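Side-chain contacts in type I site-specific restriction-modification system, R (Restriction) subunit (Vibrio vulnificus, PDB 3H1T), which probably acts as the ATP-dependent DNA-translocating and DNA-cleaving subunit of a type I restriction enzyme, here as a fragment with an N-terminal, probably nuclease, domain and two helicase-like domains: residues A[180-185]-A[203-208]; A[216-221]-A[305-310]; A[339-344]-A[532-537]; A[348-351]-A[355-358]. All coordinates share one frame; numbering follows the deposited sequence.

Contact 1 (A[180-185]-A[203-208]); sequences RYYQQI and ITMATG
Met-205, a selenomethionine in this crystal and the last residue of strand 200-205, reaches Tyr-182 with its terminal methyl alone. CE lies 3.5 Å from Tyr-182 CE2, near the plane of the ring and at its edge, with no stacking over the face. The bend at chi3 (87°) turns that methyl into the notch between the ring and Gln-183, where CE also meets Gln-183 CG at 4.1 Å. Tyr-182 itself stacks on Tyr-360. After the strand the chain turns into a loop, and at Gly-208 contact resumes through a water. This water donates to Gly-208 O (2.8 Å) and accepts from Arg-180 NH1 (2.8 Å). The same nitrogen donates to Tyr-182 OH at 2.9 Å, with both partners at the edge of the guanidinium and in its plane, which fixes the rotation of that group. Tyr-182 OH is gripped a second time by Thr-209 O. Gly-208 has a positive phi of 89°, a backbone shape suited to glycine. The loop after strand 200-205 is the P-loop (motif I) of a superfamily 2 helicase domain, which probably binds ATP as in relatives, and the start of helix 181-195 packs beside it at the place of the Q motif.

Contact 2 (A[216-221]-A[305-310]); sequences FQISWK and LIIIDE
Ile-307 pushes its CD1 methyl under helix 211-224, where it overlaps Ser-219 and Ile-218. The closest approach is to the serine, with CD1 of Ile-307 3.7 Å from OG of Ser-219. This is packing of a methyl on an oxygen whose polar need is met within the helix, since Ser-219 OG is hydrogen-bonded to Ala-215 O one turn earlier. A hydroxyl turned back on its own helix can thus face a hydrophobic sheet at little cost. Ile-307 reaches this far because CG1 stands opposite the carbonyl carbon (chi1 -68°) and CD1 continues the line outward (chi2 169°).

One residue earlier on the helix, Ile-218 uses its CG2 branch to bridge two strand residues that point to the same side. It lies 4.5 Å from Leu-305 CD2 and equally far from Ile-307 CD1, looser van der Waals neighbours than the serine. Ile-218 also touches Ala-190 of helix 181-195, and Leu-305 is flanked by Phe-333 and Ile-335 on the adjoining strand, so the contact is wholly buried.

The short axes run 10.4 Å apart and nearly antiparallel (171°). Helix 211-224, the crossover helix between parallel strands 200-205 and 238-242, packs along strand 305-308, which lies between them in this RecA-like sheet and leads into the Asp-Glu-Cys-His sequence, motif II, whose Asp-309 and Glu-310 follow in the loop.

Contact 3 (A[339-344]-A[532-537]); sequences ATPLRE and EFKQIV
Apolar packing joins Lys-534 to Thr-340 and Pro-341, and it is the carbon chain of the lysine that does the work. Near the helix, Lys-534 CB faces the methyl CG2 of Thr-340 at 4.1 Å. Farther out, CE of Lys-534 passes obliquely by the proline ring, 3.8 Å from Pro-341 CD. The other branch of Thr-340, OG1, is hydrogen-bonded to Asn-346 ND2.

The two segments belong to different domains. Thr-340 and Pro-341 end the TATP sequence, motif III of the first RecA-like domain, while the end of helix 530-537, from Gln-535, begins the arginine-containing motif VI of the second, so this packing lies at the cleft between the two helicase domains.

Within segment 339-344, the face of the Arg-343 guanidinium packs on the Pro-341 ring, whose CG sits 3.4 Å from the guanidinium plane, over its centre.

Charged and polar bonds hold the ends. A bend at chi4 (-65°) turns Lys-534 NZ aside from the straight line of its chain, to salt bridges with Asp-567 and Asp-571. Arg-343 NE also pairs with Asp-567, so the two cations, 5.2 Å apart between NE and NZ, share a carboxylate that probably stabilises both. Arg-343 NH1 donates back to Leu-342 O at 2.9 Å, approaching from 44° above the carbonyl plane.

Contact 4 (A[348-351]-A[355-358]); sequences DTYR and NPIY
Tyr-350, on helix 347-352, meets Pro-356 in the connection that returns the chain from the helix to strand 358-360, an outermost strand of the parallel sheet in the first RecA-like domain. Such a short helix-to-strand return brings residues only six apart into side-chain contact.

The apolar part is one edge of the tyrosine against one corner of the proline. Tyr-350 CE2 is 3.7 Å from Pro-356 CD, and the neighbouring CD2 of Tyr-350 is 3.8 Å from the same carbon. CD lies near the plane of the aromatic ring, so no face is stacked, and the two side chains cross at about a right angle. With CG beside its backbone N (chi1 -72°), the tyrosine swings from the helix flank toward the loop. Pro-356 also touches Thr-204, and Tyr-350 rests on Leu-202 and Leu-342, so the ring is buried while the loop side stays partly open to solvent.

Hydrogen bonding fixes the far end of that ring. Tyr-350 OH bonds to Thr-340 O and to Thr-204 OG1, two grips on one buried oxygen that tie the helix to the loop after strand 333-338 and to strand 200-205.

Charge pairing occurs on the exposed side of the helix, away from the proline; both residues also touch a crystal neighbour, so the pair may differ in solution. Arg-351 folds back over one turn to form a salt bridge with Asp-348, its NH1 3.1 Å from OD1, which lies only 10° out of the guanidinium plane.

Contacts 1 and 2 share the seven-stranded parallel sheet of the first RecA-like domain. Their centres are about 13 Å apart, and strand 200-205 leads into helix 211-224. Contacts 3 and 4 come later in sequence, contact 4 nested within the chain stretch that contact 3 closes. Contact 3 alone reaches the second helicase domain. Its centre is about 16 Å from that of contact 1 and about 14 Å from that of contact 4, and it touches both. A probable hydrogen bond from Ala-339 N to Glu-310 OE1 links contact 2 with contact 3. Their motifs I, II, III and VI are consistent with an inter-domain ATP site, as in superfamily 2 translocases.

Contact 1 (A[180-185]-A[203-208])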
loop_
_atom_site.group_PDB
_atom_site.type_symbol
_atom_site.label_atom_id
_atom_site.label_comp_id
_atom_site.label_asym_id
_atom_site.label_seq_id
_atom_site.Cartn_x
_atom_site.Cartn_y
_atom_site.Cartn_z
ATOM N N ARG A 180 -7.257 -7.925 3.006
ATOM C CA ARG A 180 -8.170 -7.000 2.347
ATOM C C ARG A 180 -8.367 -7.343 0.870
ATOM O O ARG A 180 -7.596 -8.108 0.291
ATOM C CB ARG A 180 -7.637 -5.578 2.501
ATOM C CG ARG A 180 -7.553 -5.147 3.948
ATOM C CD ARG A 180 -6.696 -3.921 4.096
ATOM N NE ARG A 180 -6.653 -3.453 5.476
ATOM C CZ ARG A 180 -5.951 -2.398 5.880
ATOM N NH1 ARG A 180 -5.236 -1.708 5.002
ATOM N NH2 ARG A 180 -5.966 -2.038 7.158
ATOM N N TYR A 181 -9.403 -6.766 0.271
ATOM C CA TYR A 181 -9.731 -7.008 -1.127
ATOM C C TYR A 181 -8.579 -6.761 -2.100
ATOM O O TYR A 181 -8.361 -7.571 -2.999
ATOM C CB TYR A 181 -10.975 -6.188 -1.555
ATOM C CG TYR A 181 -10.710 -4.763 -2.013
ATOM C CD1 TYR A 181 -10.696 -3.699 -1.107
ATOM C CD2 TYR A 181 -10.466 -4.483 -3.360
ATOM C CE1 TYR A 181 -10.442 -2.391 -1.540
ATOM C CE2 TYR A 181 -10.221 -3.186 -3.800
ATOM C CZ TYR A 181 -10.208 -2.144 -2.892
ATOM O OH TYR A 181 -9.974 -0.868 -3.345
ATOM N N TYR A 182 -7.829 -5.674 -1.925
ATOM C CA TYR A 182 -6.732 -5.397 -2.844
ATOM C C TYR A 182 -5.526 -6.311 -2.654
ATOM O O TYR A 182 -4.814 -6.602 -3.610
ATOM C CB TYR A 182 -6.295 -3.934 -2.771
ATOM C CG TYR A 182 -5.786 -3.486 -1.441
ATOM C CD1 TYR A 182 -6.662 -3.026 -0.463
ATOM C CD2 TYR A 182 -4.423 -3.532 -1.140
ATOM C CE1 TYR A 182 -6.194 -2.620 0.786
ATOM C CE2 TYR A 182 -3.948 -3.134 0.103
ATOM C CZ TYR A 182 -4.835 -2.679 1.064
ATOM O OH TYR A 182 -4.360 -2.305 2.303
ATOM N N GLN A 183 -5.303 -6.775 -1.427
ATOM C CA GLN A 183 -4.182 -7.685 -1.172
ATOM C C GLN A 183 -4.463 -9.007 -1.864
ATOM O O GLN A 183 -3.556 -9.681 -2.360
ATOM C CB GLN A 183 -4.010 -7.905 0.328
ATOM C CG GLN A 183 -3.584 -6.640 1.033
ATOM C CD GLN A 183 -3.580 -6.736 2.546
ATOM O OE1 GLN A 183 -2.921 -5.943 3.217
ATOM N NE2 GLN A 183 -4.323 -7.692 3.092
ATOM N N GLN A 184 -5.738 -9.376 -1.889
ATOM C CA GLN A 184 -6.156 -10.596 -2.537
ATOM C C GLN A 184 -5.950 -10.493 -4.051
ATOM O O GLN A 184 -5.558 -11.472 -4.682
ATOM C CB GLN A 184 -7.618 -10.879 -2.209
ATOM C CG GLN A 184 -7.850 -11.371 -0.793
ATOM C CD GLN A 184 -9.302 -11.682 -0.523
ATOM O OE1 GLN A 184 -9.921 -12.421 -1.276
ATOM N NE2 GLN A 184 -9.852 -11.128 0.558
ATOM N N ILE A 185 -6.234 -9.325 -4.635
ATOM C CA ILE A 185 -6.045 -9.119 -6.066
ATOM C C ILE A 185 -4.574 -9.349 -6.351
ATOM O O ILE A 185 -4.204 -10.128 -7.221
ATOM C CB ILE A 185 -6.360 -7.657 -6.507
ATOM C CG1 ILE A 185 -7.765 -7.256 -6.058
ATOM C CG2 ILE A 185 -6.224 -7.517 -8.009
ATOM C CD1 ILE A 185 -8.804 -8.242 -6.438
ATOM N N ILE A 203 4.556 -5.594 -8.846
ATOM C CA ILE A 203 3.382 -5.193 -8.079
ATOM C C ILE A 203 3.688 -3.845 -7.447
ATOM O O ILE A 203 4.707 -3.694 -6.784
ATOM C CB ILE A 203 3.087 -6.163 -6.931
ATOM C CG1 ILE A 203 3.005 -7.590 -7.459
ATOM C CG2 ILE A 203 1.791 -5.772 -6.261
ATOM C CD1 ILE A 203 3.007 -8.639 -6.381
ATOM N N THR A 204 2.818 -2.868 -7.658
ATOM C CA THR A 204 3.006 -1.550 -7.076
ATOM C C THR A 204 1.941 -1.320 -6.011
ATOM O O THR A 204 0.741 -1.393 -6.279
ATOM C CB THR A 204 2.895 -0.434 -8.130
ATOM O OG1 THR A 204 3.784 -0.713 -9.212
ATOM C CG2 THR A 204 3.261 0.912 -7.514
HETATM N N MSE A 205 2.394 -1.057 -4.795
HETATM C CA MSE A 205 1.493 -0.813 -3.683
HETATM C C MSE A 205 2.028 0.350 -2.860
HETATM O O MSE A 205 3.208 0.379 -2.513
HETATM C CB MSE A 205 1.386 -2.057 -2.796
HETATM C CG MSE A 205 0.595 -3.237 -3.374
HETATM SE SE MSE A 205 0.617 -4.787 -2.179
HETATM C CE MSE A 205 -0.889 -4.334 -1.077
ATOM N N ALA A 206 1.166 1.311 -2.556
ATOM C CA ALA A 206 1.561 2.461 -1.758
ATOM C C ALA A 206 2.073 1.963 -0.404
ATOM O O ALA A 206 1.573 0.979 0.143
ATOM C CB ALA A 206 0.380 3.387 -1.570
ATOM N N THR A 207 3.086 2.636 0.126
ATOM C CA THR A 207 3.650 2.242 1.403
ATOM C C THR A 207 2.598 2.214 2.513
ATOM O O THR A 207 1.770 3.122 2.633
ATOM C CB THR A 207 4.811 3.183 1.798
ATOM O OG1 THR A 207 5.148 2.983 3.175
ATOM C CG2 THR A 207 4.430 4.619 1.593
ATOM N N GLY A 208 2.623 1.157 3.313
ATOM C CA GLY A 208 1.672 1.038 4.399
ATOM C C GLY A 208 0.380 0.353 4.010
ATOM O O GLY A 208 -0.618 0.472 4.707
HETATM O O HOH W 1 -3.389 0.395 5.272
#

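Contact 2 (A[216-221]-A[305-310])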
loop_
_atom_site.group_PDB
_atom_site.type_symbol
_atom_site.label_atom_id
_atom_site.label_comp_id
_atom_site.label_asym_id
_atom_site.label_seq_id
_atom_site.Cartn_x
_atom_site.Cartn_y
_atom_site.Cartn_z
ATOM N N PHE A 216 3.801 -12.849 1.964
ATOM C CA PHE A 216 3.571 -14.058 2.758
ATOM C C PHE A 216 2.534 -15.013 2.166
ATOM O O PHE A 216 2.790 -16.205 2.061
ATOM C CB PHE A 216 3.152 -13.684 4.186
ATOM C CG PHE A 216 2.634 -14.844 4.996
ATOM C CD1 PHE A 216 3.507 -15.816 5.472
ATOM C CD2 PHE A 216 1.266 -14.962 5.281
ATOM C CE1 PHE A 216 3.030 -16.889 6.216
ATOM C CE2 PHE A 216 0.778 -16.031 6.029
ATOM C CZ PHE A 216 1.659 -16.996 6.495
ATOM N N GLN A 217 1.377 -14.499 1.764
ATOM C CA GLN A 217 0.341 -15.376 1.213
ATOM C C GLN A 217 0.681 -15.992 -0.149
ATOM O O GLN A 217 0.199 -17.074 -0.477
ATOM C CB GLN A 217 -1.008 -14.643 1.149
ATOM C CG GLN A 217 -1.563 -14.205 2.516
ATOM C CD GLN A 217 -2.163 -15.347 3.349
ATOM O OE1 GLN A 217 -2.751 -15.111 4.402
ATOM N NE2 GLN A 217 -2.016 -16.577 2.881
ATOM N N ILE A 218 1.505 -15.319 -0.945
ATOM C CA ILE A 218 1.891 -15.889 -2.231
ATOM C C ILE A 218 2.754 -17.112 -1.899
ATOM O O ILE A 218 2.546 -18.208 -2.422
ATOM C CB ILE A 218 2.735 -14.890 -3.066
ATOM C CG1 ILE A 218 1.875 -13.688 -3.498
ATOM C CG2 ILE A 218 3.294 -15.588 -4.299
ATOM C CD1 ILE A 218 2.672 -12.552 -4.151
ATOM N N SER A 219 3.715 -16.902 -1.000
ATOM C CA SER A 219 4.630 -17.951 -0.555
ATOM C C SER A 219 3.855 -19.118 0.035
ATOM O O SER A 219 4.091 -20.271 -0.319
ATOM C CB SER A 219 5.583 -17.409 0.510
ATOM O OG SER A 219 6.139 -16.174 0.099
ATOM N N TRP A 220 2.928 -18.824 0.936
ATOM C CA TRP A 220 2.154 -19.886 1.550
ATOM C C TRP A 220 1.355 -20.663 0.499
ATOM O O TRP A 220 1.421 -21.894 0.449
ATOM C CB TRP A 220 1.233 -19.309 2.631
ATOM C CG TRP A 220 0.478 -20.346 3.387
ATOM C CD1 TRP A 220 -0.824 -20.701 3.206
ATOM C CD2 TRP A 220 0.968 -21.152 4.465
ATOM N NE1 TRP A 220 -1.180 -21.674 4.103
ATOM C CE2 TRP A 220 -0.099 -21.971 4.890
ATOM C CE3 TRP A 220 2.207 -21.264 5.112
ATOM C CZ2 TRP A 220 0.027 -22.889 5.941
ATOM C CZ3 TRP A 220 2.334 -22.178 6.160
ATOM C CH2 TRP A 220 1.246 -22.979 6.561
ATOM N N LYS A 221 0.625 -19.953 -0.359
ATOM C CA LYS A 221 -0.167 -20.610 -1.393
ATOM C C LYS A 221 0.674 -21.587 -2.218
ATOM O O LYS A 221 0.337 -22.769 -2.314
ATOM C CB LYS A 221 -0.830 -19.573 -2.321
ATOM C CG LYS A 221 -2.148 -19.001 -1.793
ATOM C CD LYS A 221 -2.773 -17.974 -2.738
ATOM C CE LYS A 221 -3.263 -18.591 -4.048
ATOM N NZ LYS A 221 -4.467 -19.447 -3.893
ATOM N N LEU A 305 11.500 -19.505 -6.490
ATOM C CA LEU A 305 10.937 -18.176 -6.413
ATOM C C LEU A 305 11.719 -17.234 -5.510
ATOM O O LEU A 305 12.268 -17.633 -4.481
ATOM C CB LEU A 305 9.507 -18.262 -5.888
ATOM C CG LEU A 305 8.775 -16.926 -5.750
ATOM C CD1 LEU A 305 8.539 -16.376 -7.142
ATOM C CD2 LEU A 305 7.445 -17.118 -5.018
ATOM N N ILE A 306 11.749 -15.974 -5.923
ATOM C CA ILE A 306 12.403 -14.912 -5.189
ATOM C C ILE A 306 11.451 -13.720 -5.152
ATOM O O ILE A 306 10.919 -13.314 -6.191
ATOM C CB ILE A 306 13.683 -14.458 -5.891
ATOM C CG1 ILE A 306 14.682 -15.621 -5.977
ATOM C CG2 ILE A 306 14.267 -13.244 -5.153
ATOM C CD1 ILE A 306 15.933 -15.426 -5.161
ATOM N N ILE A 307 11.233 -13.164 -3.965
ATOM C CA ILE A 307 10.351 -12.010 -3.813
ATOM C C ILE A 307 11.121 -10.822 -3.244
ATOM O O ILE A 307 11.735 -10.925 -2.184
ATOM C CB ILE A 307 9.144 -12.370 -2.899
ATOM C CG1 ILE A 307 8.249 -13.385 -3.624
ATOM C CG2 ILE A 307 8.324 -11.121 -2.555
ATOM C CD1 ILE A 307 7.185 -14.030 -2.764
ATOM N N ILE A 308 11.092 -9.698 -3.952
ATOM C CA ILE A 308 11.816 -8.507 -3.517
ATOM C C ILE A 308 10.922 -7.467 -2.853
ATOM O O ILE A 308 9.933 -7.019 -3.437
ATOM C CB ILE A 308 12.537 -7.858 -4.705
ATOM C CG1 ILE A 308 13.422 -8.909 -5.378
ATOM C CG2 ILE A 308 13.341 -6.637 -4.233
ATOM C CD1 ILE A 308 14.002 -8.470 -6.672
ATOM N N ASP A 309 11.295 -7.086 -1.634
ATOM C CA ASP A 309 10.558 -6.111 -0.837
ATOM C C ASP A 309 10.363 -4.788 -1.578
ATOM O O ASP A 309 9.249 -4.273 -1.628
ATOM C CB ASP A 309 11.301 -5.866 0.478
ATOM C CG ASP A 309 10.424 -5.231 1.552
ATOM O OD1 ASP A 309 9.556 -5.948 2.100
ATOM O OD2 ASP A 309 10.606 -4.022 1.852
ATOM N N GLU A 310 11.446 -4.229 -2.122
ATOM C CA GLU A 310 11.408 -2.972 -2.888
ATOM C C GLU A 310 12.435 -3.035 -4.007
ATOM O O GLU A 310 13.632 -3.176 -3.757
ATOM C CB GLU A 310 11.715 -1.753 -2.004
ATOM C CG GLU A 310 11.941 -0.431 -2.786
ATOM C CD GLU A 310 10.734 0.020 -3.617
ATOM O OE1 GLU A 310 9.651 0.272 -3.039
ATOM O OE2 GLU A 310 10.867 0.132 -4.852
#

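Contact 3 (A[339-344]-A[532-537])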
loop_
_atom_site.group_PDB
_atom_site.type_symbol
_atom_site.label_atom_id
_atom_site.label_comp_id
_atom_site.label_asym_id
_atom_site.label_seq_id
_atom_site.Cartn_x
_atom_site.Cartn_y
_atom_site.Cartn_z
ATOM N N ALA A 339 6.914 0.610 -4.205
ATOM C CA ALA A 339 5.912 1.482 -3.603
ATOM C C ALA A 339 5.612 2.740 -4.424
ATOM O O ALA A 339 4.719 3.507 -4.089
ATOM C CB ALA A 339 6.353 1.868 -2.189
ATOM N N THR A 340 6.350 2.946 -5.502
ATOM C CA THR A 340 6.136 4.114 -6.339
ATOM C C THR A 340 5.831 3.660 -7.765
ATOM O O THR A 340 6.383 2.666 -8.231
ATOM C CB THR A 340 7.384 5.037 -6.297
ATOM O OG1 THR A 340 8.478 4.397 -6.948
ATOM C CG2 THR A 340 7.805 5.283 -4.848
ATOM N N PRO A 341 4.928 4.370 -8.469
ATOM C CA PRO A 341 4.562 4.009 -9.842
ATOM C C PRO A 341 5.621 4.458 -10.845
ATOM O O PRO A 341 6.558 5.158 -10.489
ATOM C CB PRO A 341 3.248 4.737 -10.034
ATOM C CG PRO A 341 3.519 6.031 -9.344
ATOM C CD PRO A 341 4.181 5.567 -8.037
ATOM N N LEU A 342 5.473 4.045 -12.101
ATOM C CA LEU A 342 6.425 4.409 -13.144
ATOM C C LEU A 342 6.478 5.920 -13.311
ATOM O O LEU A 342 5.498 6.536 -13.725
ATOM C CB LEU A 342 6.025 3.795 -14.486
ATOM C CG LEU A 342 7.141 3.595 -15.527
ATOM C CD1 LEU A 342 6.507 3.421 -16.883
ATOM C CD2 LEU A 342 8.094 4.786 -15.554
ATOM N N ARG A 343 7.630 6.507 -12.999
ATOM C CA ARG A 343 7.825 7.948 -13.124
ATOM C C ARG A 343 9.211 8.195 -13.738
ATOM O O ARG A 343 9.754 7.309 -14.396
ATOM C CB ARG A 343 7.675 8.625 -11.757
ATOM C CG ARG A 343 6.257 8.515 -11.145
ATOM C CD ARG A 343 5.232 9.266 -11.995
ATOM N NE ARG A 343 3.899 9.358 -11.399
ATOM C CZ ARG A 343 2.890 8.535 -11.685
ATOM N NH1 ARG A 343 3.052 7.550 -12.560
ATOM N NH2 ARG A 343 1.714 8.695 -11.090
ATOM N N GLU A 344 9.813 9.358 -13.521
ATOM C CA GLU A 344 11.112 9.654 -14.130
ATOM C C GLU A 344 12.369 8.972 -13.600
ATOM O O GLU A 344 13.275 8.648 -14.384
ATOM C CB GLU A 344 11.341 11.157 -14.137
ATOM C CG GLU A 344 10.356 11.900 -15.013
ATOM C CD GLU A 344 10.745 13.339 -15.236
ATOM O OE1 GLU A 344 10.864 14.093 -14.241
ATOM O OE2 GLU A 344 10.932 13.709 -16.416
ATOM N N GLU A 532 11.870 9.312 -3.538
ATOM C CA GLU A 532 12.199 9.851 -2.219
ATOM C C GLU A 532 11.061 10.699 -1.696
ATOM O O GLU A 532 10.732 10.629 -0.529
ATOM C CB GLU A 532 13.480 10.699 -2.261
ATOM C CG GLU A 532 13.789 11.413 -0.938
ATOM C CD GLU A 532 15.200 11.992 -0.855
ATOM O OE1 GLU A 532 15.491 13.026 -1.498
ATOM O OE2 GLU A 532 16.027 11.400 -0.136
ATOM N N PHE A 533 10.460 11.497 -2.566
ATOM C CA PHE A 533 9.358 12.344 -2.147
ATOM C C PHE A 533 8.217 11.506 -1.564
ATOM O O PHE A 533 7.710 11.787 -0.477
ATOM C CB PHE A 533 8.833 13.171 -3.326
ATOM C CG PHE A 533 7.705 14.087 -2.958
ATOM C CD1 PHE A 533 7.956 15.319 -2.357
ATOM C CD2 PHE A 533 6.381 13.711 -3.203
ATOM C CE1 PHE A 533 6.893 16.173 -2.000
ATOM C CE2 PHE A 533 5.316 14.550 -2.857
ATOM C CZ PHE A 533 5.571 15.786 -2.253
ATOM N N LYS A 534 7.820 10.478 -2.304
ATOM C CA LYS A 534 6.735 9.605 -1.877
ATOM C C LYS A 534 7.038 8.823 -0.607
ATOM O O LYS A 534 6.125 8.458 0.133
ATOM C CB LYS A 534 6.359 8.638 -2.998
ATOM C CG LYS A 534 5.709 9.325 -4.194
ATOM C CD LYS A 534 4.846 8.371 -5.006
ATOM C CE LYS A 534 4.437 8.984 -6.357
ATOM N NZ LYS A 534 3.550 10.192 -6.269
ATOM N N GLN A 535 8.315 8.545 -0.367
ATOM C CA GLN A 535 8.724 7.834 0.832
ATOM C C GLN A 535 8.566 8.788 2.010
ATOM O O GLN A 535 8.129 8.393 3.093
ATOM C CB GLN A 535 10.184 7.388 0.731
ATOM C CG GLN A 535 10.419 6.167 -0.140
ATOM C CD GLN A 535 11.896 5.847 -0.289
ATOM O OE1 GLN A 535 12.281 4.933 -1.018
ATOM N NE2 GLN A 535 12.734 6.602 0.412
ATOM N N ILE A 536 8.919 10.049 1.791
ATOM C CA ILE A 536 8.817 11.050 2.833
ATOM C C ILE A 536 7.352 11.222 3.191
ATOM O O ILE A 536 6.971 11.083 4.361
ATOM C CB ILE A 536 9.450 12.386 2.381
ATOM C CG1 ILE A 536 10.979 12.245 2.367
ATOM C CG2 ILE A 536 9.050 13.510 3.311
ATOM C CD1 ILE A 536 11.710 13.426 1.773
ATOM N N VAL A 537 6.527 11.475 2.179
ATOM C CA VAL A 537 5.090 11.652 2.387
ATOM C C VAL A 537 4.429 10.414 3.017
ATOM O O VAL A 537 3.462 10.526 3.772
ATOM C CB VAL A 537 4.394 12.012 1.040
ATOM C CG1 VAL A 537 2.892 12.072 1.204
ATOM C CG2 VAL A 537 4.895 13.362 0.562
#

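Contact 4 (A[348-351]-A[355-358])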
loop_
_atom_site.group_PDB
_atom_site.type_symbol
_atom_site.label_atom_id
_atom_site.label_comp_id
_atom_site.label_asym_id
_atom_site.label_seq_id
_atom_site.Cartn_x
_atom_site.Cartn_y
_atom_site.Cartn_z
ATOM N N ASP A 348 14.044 2.003 -14.993
ATOM C CA ASP A 348 14.749 0.715 -15.055
ATOM C C ASP A 348 14.016 -0.411 -14.322
ATOM O O ASP A 348 14.107 -1.588 -14.708
ATOM C CB ASP A 348 16.179 0.842 -14.528
ATOM C CG ASP A 348 17.092 1.581 -15.498
ATOM O OD1 ASP A 348 16.656 1.832 -16.649
ATOM O OD2 ASP A 348 18.247 1.891 -15.111
ATOM N N THR A 349 13.290 -0.063 -13.270
ATOM C CA THR A 349 12.547 -1.068 -12.544
ATOM C C THR A 349 11.421 -1.618 -13.391
ATOM O O THR A 349 11.223 -2.828 -13.446
ATOM C CB THR A 349 11.967 -0.494 -11.254
ATOM O OG1 THR A 349 13.023 -0.390 -10.297
ATOM C CG2 THR A 349 10.873 -1.407 -10.702
ATOM N N TYR A 350 10.682 -0.730 -14.050
ATOM C CA TYR A 350 9.572 -1.152 -14.893
ATOM C C TYR A 350 10.039 -1.788 -16.186
ATOM O O TYR A 350 9.256 -2.440 -16.873
ATOM C CB TYR A 350 8.643 0.025 -15.162
ATOM C CG TYR A 350 7.852 0.414 -13.926
ATOM C CD1 TYR A 350 8.491 0.959 -12.803
ATOM C CD2 TYR A 350 6.484 0.147 -13.839
ATOM C CE1 TYR A 350 7.783 1.220 -11.626
ATOM C CE2 TYR A 350 5.778 0.392 -12.672
ATOM C CZ TYR A 350 6.426 0.925 -11.569
ATOM O OH TYR A 350 5.710 1.128 -10.417
ATOM N N ARG A 351 11.320 -1.602 -16.509
ATOM C CA ARG A 351 11.914 -2.190 -17.709
ATOM C C ARG A 351 12.348 -3.621 -17.413
ATOM O O ARG A 351 12.173 -4.521 -18.226
ATOM C CB ARG A 351 13.121 -1.366 -18.168
ATOM C CG ARG A 351 12.751 -0.091 -18.910
ATOM C CD ARG A 351 13.913 0.880 -19.030
ATOM N NE ARG A 351 13.567 2.066 -19.800
ATOM C CZ ARG A 351 14.033 3.283 -19.541
ATOM N NH1 ARG A 351 14.868 3.461 -18.520
ATOM N NH2 ARG A 351 13.663 4.322 -20.297
ATOM N N ASN A 355 5.503 -4.137 -16.890
ATOM C CA ASN A 355 4.397 -3.414 -16.302
ATOM C C ASN A 355 3.744 -4.193 -15.176
ATOM O O ASN A 355 3.605 -5.417 -15.242
ATOM C CB ASN A 355 3.374 -3.051 -17.363
ATOM C CG ASN A 355 3.876 -1.963 -18.283
ATOM O OD1 ASN A 355 4.536 -1.011 -17.838
ATOM N ND2 ASN A 355 3.556 -2.079 -19.564
ATOM N N PRO A 356 3.343 -3.480 -14.116
ATOM C CA PRO A 356 2.703 -4.057 -12.933
ATOM C C PRO A 356 1.459 -4.895 -13.219
ATOM O O PRO A 356 0.664 -4.560 -14.094
ATOM C CB PRO A 356 2.404 -2.824 -12.077
ATOM C CG PRO A 356 2.186 -1.731 -13.111
ATOM C CD PRO A 356 3.313 -2.003 -14.072
ATOM N N ILE A 357 1.308 -5.994 -12.486
ATOM C CA ILE A 357 0.142 -6.861 -12.648
ATOM C C ILE A 357 -1.026 -6.280 -11.847
ATOM O O ILE A 357 -2.186 -6.634 -12.043
ATOM C CB ILE A 357 0.479 -8.322 -12.217
ATOM C CG1 ILE A 357 1.045 -8.375 -10.800
ATOM C CG2 ILE A 357 1.522 -8.890 -13.160
ATOM C CD1 ILE A 357 0.018 -8.348 -9.722
ATOM N N TYR A 358 -0.685 -5.355 -10.952
ATOM C CA TYR A 358 -1.650 -4.669 -10.115
ATOM C C TYR A 358 -1.012 -3.441 -9.465
ATOM O O TYR A 358 0.178 -3.445 -9.134
ATOM C CB TYR A 358 -2.181 -5.609 -9.027
ATOM C CG TYR A 358 -3.279 -5.007 -8.183
ATOM C CD1 TYR A 358 -4.469 -4.575 -8.765
ATOM C CD2 TYR A 358 -3.130 -4.856 -6.810
ATOM C CE1 TYR A 358 -5.489 -4.016 -7.992
ATOM C CE2 TYR A 358 -4.139 -4.292 -6.027
ATOM C CZ TYR A 358 -5.318 -3.877 -6.625
ATOM O OH TYR A 358 -6.325 -3.347 -5.858
#